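Local coordinates for protein succinylglutamate desuccinylase (Chromobacterium violaceum, PDB 1YW4) that probably hydrolyses N-succinylglutamate to succinate and glutamate, the last step of arginine breakdown by the AST pathway, using one zinc ion per subunit, at residues Cys53-Ala61 with Gly97-Asn106; Phe157-Phe165 with Ala210-Ala218. All coordinates share one frame; numbering follows the deposited sequence.

The two contacts build one zinc site from a pair of loops and a pair of neighbouring interior strands. They follow each other along the chain, contact 1 closing before contact 2 opens, and all four segments belong to the catalytic domain; their centres lie about 15 Å apart. Contact 1 joins two loops, one between strand 48-53 and helix 61-75, the other between helix 91-96 and helix 120-137, and supplies H56 and E59 to the zinc. Contact 2 pairs strands 160-163 and 209-215 and carries E214, the predicted active-site residue. H149, on strand 143-151 beside strand 209-215, completes the protein ligands and stands between the two.

Contact 1: Cys53-Ala61 with Gly97-Asn106. With ZN (zinc ion), chain C.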
# COMPACT_ATOMS: atom_id res chain seq x y z
N CYS A 53 1.30 -19.82 24.65
CA CYS A 53 0.87 -20.88 23.76
C CYS A 53 -0.42 -21.46 24.30
O CYS A 53 -0.77 -21.21 25.45
CB CYS A 53 1.93 -21.98 23.68
SG CYS A 53 2.39 -22.72 25.26
N GLY A 54 -1.15 -22.20 23.48
CA GLY A 54 -2.39 -22.76 23.97
C GLY A 54 -3.48 -21.73 24.18
O GLY A 54 -4.38 -21.96 24.99
N VAL A 55 -3.39 -20.57 23.52
CA VAL A 55 -4.46 -19.58 23.63
C VAL A 55 -5.67 -20.35 23.10
O VAL A 55 -6.80 -20.19 23.58
CB VAL A 55 -4.18 -18.33 22.76
CG1 VAL A 55 -5.46 -17.54 22.52
CG2 VAL A 55 -3.16 -17.43 23.47
N HIS A 56 -5.41 -21.18 22.09
CA HIS A 56 -6.40 -22.07 21.50
C HIS A 56 -5.90 -23.46 21.93
O HIS A 56 -4.78 -23.85 21.62
CB HIS A 56 -6.43 -21.89 19.97
CG HIS A 56 -7.04 -20.59 19.55
ND1 HIS A 56 -6.52 -19.82 18.53
CD2 HIS A 56 -8.09 -19.90 20.05
CE1 HIS A 56 -7.22 -18.71 18.43
NE2 HIS A 56 -8.17 -18.73 19.34
N GLY A 57 -6.73 -24.17 22.69
CA GLY A 57 -6.36 -25.47 23.22
C GLY A 57 -6.05 -26.61 22.27
O GLY A 57 -5.43 -27.60 22.68
N ASN A 58 -6.45 -26.50 21.01
CA ASN A 58 -6.21 -27.55 20.03
C ASN A 58 -4.93 -27.34 19.23
O ASN A 58 -4.57 -28.17 18.40
CB ASN A 58 -7.41 -27.65 19.07
CG ASN A 58 -7.61 -26.38 18.27
OD1 ASN A 58 -7.60 -25.28 18.83
ND2 ASN A 58 -7.80 -26.51 16.96
N GLU A 59 -4.23 -26.23 19.47
CA GLU A 59 -2.98 -25.94 18.75
C GLU A 59 -1.83 -26.32 19.67
O GLU A 59 -1.18 -25.48 20.28
CB GLU A 59 -2.96 -24.45 18.38
CG GLU A 59 -4.35 -23.98 17.95
CD GLU A 59 -4.42 -22.54 17.48
OE1 GLU A 59 -3.50 -21.75 17.78
OE2 GLU A 59 -5.42 -22.19 16.80
N THR A 60 -1.57 -27.63 19.74
CA THR A 60 -0.58 -28.20 20.64
C THR A 60 0.89 -28.20 20.24
O THR A 60 1.75 -28.28 21.11
CB THR A 60 -0.98 -29.64 21.00
OG1 THR A 60 -0.76 -30.51 19.89
CG2 THR A 60 -2.45 -29.69 21.37
N ALA A 61 1.19 -28.13 18.95
CA ALA A 61 2.58 -28.13 18.52
C ALA A 61 3.42 -27.12 19.31
O ALA A 61 4.41 -27.48 19.94
CB ALA A 61 2.69 -27.85 17.01
N GLY A 97 -8.71 -30.32 24.70
CA GLY A 97 -8.33 -30.48 23.31
C GLY A 97 -9.19 -29.68 22.35
O GLY A 97 -9.29 -30.01 21.16
N VAL A 98 -9.80 -28.61 22.84
CA VAL A 98 -10.66 -27.78 22.00
C VAL A 98 -10.10 -26.37 21.82
O VAL A 98 -9.30 -25.91 22.61
CB VAL A 98 -12.07 -27.69 22.60
CG1 VAL A 98 -12.68 -29.10 22.72
CG2 VAL A 98 -12.01 -27.04 23.98
N ARG A 99 -10.55 -25.69 20.76
CA ARG A 99 -10.10 -24.33 20.48
C ARG A 99 -10.48 -23.42 21.66
O ARG A 99 -9.67 -22.61 22.12
CB ARG A 99 -10.74 -23.82 19.19
CG ARG A 99 -10.23 -22.48 18.71
CD ARG A 99 -10.96 -22.06 17.43
NE ARG A 99 -10.58 -20.72 16.99
CZ ARG A 99 -9.47 -20.44 16.32
NH1 ARG A 99 -8.62 -21.40 16.00
NH2 ARG A 99 -9.23 -19.19 15.95
N TYR A 100 -11.71 -23.58 22.14
CA TYR A 100 -12.21 -22.81 23.28
C TYR A 100 -13.48 -23.45 23.82
O TYR A 100 -14.11 -24.25 23.14
CB TYR A 100 -12.46 -21.35 22.89
CG TYR A 100 -13.42 -21.14 21.73
CD1 TYR A 100 -14.79 -21.31 21.89
CD2 TYR A 100 -12.94 -20.77 20.48
CE1 TYR A 100 -15.66 -21.09 20.82
CE2 TYR A 100 -13.79 -20.55 19.41
CZ TYR A 100 -15.15 -20.71 19.58
OH TYR A 100 -16.01 -20.48 18.53
N GLY A 101 -13.84 -23.10 25.05
CA GLY A 101 -15.04 -23.66 25.64
C GLY A 101 -16.30 -22.86 25.38
O GLY A 101 -17.29 -23.40 24.91
N ASN A 102 -16.25 -21.57 25.66
CA ASN A 102 -17.40 -20.70 25.47
C ASN A 102 -17.17 -19.59 24.46
O ASN A 102 -18.05 -19.28 23.67
CB ASN A 102 -17.79 -20.08 26.81
CG ASN A 102 -18.14 -21.12 27.85
OD1 ASN A 102 -17.83 -20.96 29.03
ND2 ASN A 102 -18.77 -22.20 27.41
N TYR A 103 -15.98 -19.00 24.51
CA TYR A 103 -15.62 -17.90 23.63
C TYR A 103 -14.12 -17.92 23.28
O TYR A 103 -13.29 -18.26 24.13
CB TYR A 103 -15.98 -16.59 24.34
CG TYR A 103 -16.24 -15.41 23.44
CD1 TYR A 103 -15.19 -14.65 22.93
CD2 TYR A 103 -17.55 -15.01 23.15
CE1 TYR A 103 -15.43 -13.51 22.16
CE2 TYR A 103 -17.80 -13.88 22.37
CZ TYR A 103 -16.73 -13.13 21.89
OH TYR A 103 -16.97 -11.99 21.17
N ASP A 104 -13.80 -17.57 22.04
CA ASP A 104 -12.43 -17.53 21.55
C ASP A 104 -11.62 -16.55 22.41
O ASP A 104 -11.86 -15.34 22.37
CB ASP A 104 -12.42 -17.06 20.08
CG ASP A 104 -11.04 -17.13 19.44
OD1 ASP A 104 -10.03 -16.91 20.13
OD2 ASP A 104 -10.97 -17.39 18.22
N MSE A 105 -10.68 -17.07 23.19
CA MSE A 105 -9.89 -16.21 24.05
C MSE A 105 -9.11 -15.17 23.28
O MSE A 105 -8.91 -14.06 23.77
CB MSE A 105 -8.93 -17.04 24.91
CG MSE A 105 -8.16 -16.21 25.94
SE MSE A 105 -7.25 -17.33 27.24
CE MSE A 105 -8.80 -17.86 28.26
N ASN A 106 -8.68 -15.49 22.06
CA ASN A 106 -7.94 -14.47 21.34
C ASN A 106 -8.84 -13.41 20.74
O ASN A 106 -8.47 -12.70 19.80
CB ASN A 106 -7.02 -15.06 20.27
CG ASN A 106 -5.69 -14.32 20.21
OD1 ASN A 106 -5.29 -13.70 21.19
ND2 ASN A 106 -5.01 -14.39 19.07
ZN ZN C . -4.76 -19.95 17.05
O HOH W 1 -9.51 -19.92 23.12
O HOH W 2 -6.81 -20.79 14.01
O HOH W 3 -4.48 -20.21 14.75
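H56 is gripped from several sides by the segment 97-106. Its NE2 donates an in-plane, nearly straight hydrogen bond to D104 OD1 (2.7 Å, 166°), although the carboxylate plane is steeply turned to the ring and its oxygen is approached from above that plane. ND1, at another point of the ring's edge, binds zinc at 2.3 Å. One face of the imidazole carries the guanidinium of R99, stacked with centres 3.6 Å apart and planes 22° from parallel; V55 CG1 lies over the opposite face. R99 reaches this position because its chain is extended from CG to NE, with CG anti to the backbone N (chi1 -173°), and runs alongside the histidine in the same direction. Its NH2 forms a salt bridge with D104 OD2 through a long, weak hydrogen bond, while NH1 lies 3.4 Å from E59 OE2 and a water spans the same two groups, held only weakly by the glutamate. E59 binds the metal through both carboxylate oxygens; H149 and a water complete the zinc site.

In the backbone, a type I turn from H56 to E59 sets G57 close against V98 O, and G57 N makes a weak bond to R99 O. N58 OD1 rests 3.1 Å from R99 CA. Another water ties V55 O and R99 O to M105 N.

The chemistry is that of a second shell: D104, with the zinc bond at ND1 and the stack of R99, holds the rotation of the imidazole and probably makes ND1 a stronger zinc donor, while R99, flat on the ring and beside the carboxylates, would temper their negative charge.

Contact 2: Phe157-Phe165 with Ala210-Ala218; sequences FEKFAIYPF and AFTLELGKA
Two antiparallel strands at the heart of the catalytic domain, 160-163 and 209-215, form this contact, and the second carries E214, probably an active-site residue, whose side chain comes within about 4 Å of the zinc. Four backbone hydrogen bonds join them in two hydrogen-bonded pairs, F160 with E214 and I162 with T212; the shortest runs from E214 N to F160 O at 2.8 Å. Between them A161 faces L213 as a non-hydrogen-bonded pair, with A161 CB against L213 CD2 at 3.6 Å on the face opposite F160, E214, I162 and T212.

F160 and E214 run alongside each other. E214 CB sits 3.8 Å from the centroid of the F160 ring in a CH-pi contact, and CG approaches CZ of the same ring; F282 meets that phenyl group edge-to-face. A bend in the glutamate chain (chi2 -68°) then carries its carboxylate away from strand 160-163, on the side where H149 and the zinc lie. I162 and T212 pack CB to CB at 3.8 Å, and T212 OG1 is hydrogen-bonded to S199 OG.

Farther along, the rings of F211 and Y163 make a T-shaped pair: F211 CE2 points at the centre of the tyrosine face, with planes at 69°. Past it, P164 CD rests on A210 O. Strand 143-151 lies beside 209-215 and strand 187-190 beside 160-163, which places this antiparallel pair inside the mixed central sheet of a zinc-exopeptidase-like domain, in which the predicted active-site glutamate stands on a central strand, close to the metal.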
# COMPACT_ATOMS: atom_id res chain seq x y z
N PHE A 157 1.73 -19.65 2.61
CA PHE A 157 2.93 -19.34 3.37
C PHE A 157 2.83 -20.15 4.65
O PHE A 157 2.30 -19.67 5.66
CB PHE A 157 3.00 -17.84 3.68
CG PHE A 157 3.08 -16.97 2.45
CD1 PHE A 157 4.21 -16.98 1.65
CD2 PHE A 157 2.01 -16.16 2.09
CE1 PHE A 157 4.28 -16.19 0.50
CE2 PHE A 157 2.07 -15.36 0.94
CZ PHE A 157 3.21 -15.38 0.15
N GLU A 158 3.32 -21.38 4.59
CA GLU A 158 3.31 -22.33 5.70
C GLU A 158 3.36 -21.64 7.06
O GLU A 158 2.42 -21.72 7.85
CB GLU A 158 4.52 -23.27 5.58
CG GLU A 158 4.17 -24.74 5.40
CD GLU A 158 3.79 -25.41 6.71
OE1 GLU A 158 4.66 -25.47 7.61
OE2 GLU A 158 2.64 -25.87 6.83
N LYS A 159 4.46 -20.96 7.33
CA LYS A 159 4.63 -20.27 8.59
C LYS A 159 4.60 -18.76 8.36
O LYS A 159 5.34 -18.24 7.52
CB LYS A 159 5.96 -20.70 9.21
CG LYS A 159 6.03 -22.20 9.47
CD LYS A 159 7.43 -22.65 9.81
CE LYS A 159 8.37 -22.44 8.64
NZ LYS A 159 9.78 -22.78 8.99
N PHE A 160 3.73 -18.06 9.08
CA PHE A 160 3.65 -16.62 8.93
C PHE A 160 3.36 -15.91 10.24
O PHE A 160 2.95 -16.54 11.22
CB PHE A 160 2.64 -16.24 7.84
CG PHE A 160 1.19 -16.51 8.20
CD1 PHE A 160 0.43 -15.53 8.83
CD2 PHE A 160 0.60 -17.74 7.91
CE1 PHE A 160 -0.90 -15.78 9.16
CE2 PHE A 160 -0.73 -17.99 8.24
CZ PHE A 160 -1.48 -17.01 8.87
N ALA A 161 3.60 -14.61 10.26
CA ALA A 161 3.37 -13.83 11.46
C ALA A 161 2.37 -12.72 11.22
O ALA A 161 2.17 -12.27 10.09
CB ALA A 161 4.69 -13.24 11.95
N ILE A 162 1.74 -12.28 12.31
CA ILE A 162 0.78 -11.20 12.27
C ILE A 162 1.39 -10.09 13.12
O ILE A 162 1.70 -10.31 14.29
CB ILE A 162 -0.57 -11.59 12.92
CG1 ILE A 162 -1.07 -12.91 12.33
CG2 ILE A 162 -1.57 -10.47 12.72
CD1 ILE A 162 -1.29 -12.90 10.83
N TYR A 163 1.58 -8.92 12.53
CA TYR A 163 2.16 -7.77 13.22
C TYR A 163 1.01 -6.87 13.67
O TYR A 163 0.30 -6.29 12.84
CB TYR A 163 3.09 -7.01 12.28
CG TYR A 163 4.25 -6.29 12.95
CD1 TYR A 163 5.52 -6.30 12.36
CD2 TYR A 163 4.09 -5.58 14.14
CE1 TYR A 163 6.60 -5.62 12.94
CE2 TYR A 163 5.16 -4.90 14.74
CZ TYR A 163 6.41 -4.93 14.13
OH TYR A 163 7.47 -4.27 14.69
N PRO A 164 0.81 -6.74 14.98
CA PRO A 164 -0.26 -5.91 15.54
C PRO A 164 -0.25 -4.46 15.05
O PRO A 164 0.80 -3.93 14.65
CB PRO A 164 -0.04 -6.02 17.05
CG PRO A 164 1.43 -6.27 17.16
CD PRO A 164 1.66 -7.28 16.06
N PHE A 165 -1.42 -3.84 15.07
CA PHE A 165 -1.55 -2.45 14.65
C PHE A 165 -0.69 -1.56 15.55
O PHE A 165 -0.84 -1.58 16.77
CB PHE A 165 -3.02 -2.01 14.74
CG PHE A 165 -3.24 -0.57 14.35
CD1 PHE A 165 -4.22 0.19 15.00
CD2 PHE A 165 -2.48 0.03 13.35
CE1 PHE A 165 -4.44 1.53 14.66
CE2 PHE A 165 -2.69 1.36 13.00
CZ PHE A 165 -3.67 2.12 13.65
N ALA A 210 5.55 -7.37 20.00
CA ALA A 210 4.74 -8.58 20.06
C ALA A 210 4.26 -9.05 18.70
O ALA A 210 3.94 -8.25 17.82
CB ALA A 210 3.56 -8.33 20.98
N PHE A 211 4.20 -10.37 18.53
CA PHE A 211 3.74 -10.94 17.28
C PHE A 211 2.91 -12.20 17.52
O PHE A 211 3.09 -12.90 18.51
CB PHE A 211 4.93 -11.31 16.38
CG PHE A 211 5.98 -10.24 16.28
CD1 PHE A 211 6.98 -10.13 17.24
CD2 PHE A 211 5.97 -9.32 15.23
CE1 PHE A 211 7.94 -9.12 17.17
CE2 PHE A 211 6.94 -8.31 15.15
CZ PHE A 211 7.92 -8.21 16.13
N THR A 212 1.98 -12.48 16.61
CA THR A 212 1.19 -13.70 16.67
C THR A 212 1.92 -14.55 15.62
O THR A 212 2.12 -14.09 14.48
CB THR A 212 -0.27 -13.49 16.20
OG1 THR A 212 -0.95 -12.60 17.10
CG2 THR A 212 -1.01 -14.81 16.16
N LEU A 213 2.35 -15.75 15.99
CA LEU A 213 3.06 -16.63 15.06
C LEU A 213 2.25 -17.87 14.69
O LEU A 213 1.92 -18.67 15.55
CB LEU A 213 4.41 -17.09 15.64
CG LEU A 213 5.41 -16.01 16.07
CD1 LEU A 213 6.73 -16.66 16.49
CD2 LEU A 213 5.62 -15.04 14.95
N GLU A 214 1.91 -18.00 13.41
CA GLU A 214 1.18 -19.17 12.91
C GLU A 214 2.30 -20.06 12.40
O GLU A 214 2.83 -19.83 11.31
CB GLU A 214 0.25 -18.76 11.77
CG GLU A 214 -0.99 -18.00 12.19
CD GLU A 214 -1.96 -18.86 12.99
OE1 GLU A 214 -2.03 -20.07 12.74
OE2 GLU A 214 -2.67 -18.31 13.86
N LEU A 215 2.67 -21.06 13.19
CA LEU A 215 3.78 -21.95 12.88
C LEU A 215 3.47 -23.20 12.07
O LEU A 215 4.38 -23.92 11.69
CB LEU A 215 4.47 -22.34 14.20
CG LEU A 215 4.93 -21.13 15.01
CD1 LEU A 215 5.32 -21.54 16.43
CD2 LEU A 215 6.09 -20.49 14.28
N GLY A 216 2.19 -23.47 11.80
CA GLY A 216 1.86 -24.65 11.03
C GLY A 216 0.48 -25.28 11.25
O GLY A 216 -0.49 -24.60 11.59
N LYS A 217 0.42 -26.59 11.05
CA LYS A 217 -0.82 -27.35 11.16
C LYS A 217 -1.22 -27.72 12.59
O LYS A 217 -0.38 -28.13 13.39
CB LYS A 217 -0.71 -28.63 10.33
CG LYS A 217 -0.24 -28.41 8.89
CD LYS A 217 0.12 -29.72 8.21
CE LYS A 217 0.66 -29.51 6.79
NZ LYS A 217 0.98 -30.81 6.12
N ALA A 218 -2.51 -27.58 12.89
CA ALA A 218 -3.02 -27.92 14.22
C ALA A 218 -3.14 -29.44 14.32
O ALA A 218 -3.63 -30.10 13.40
CB ALA A 218 -4.37 -27.26 14.46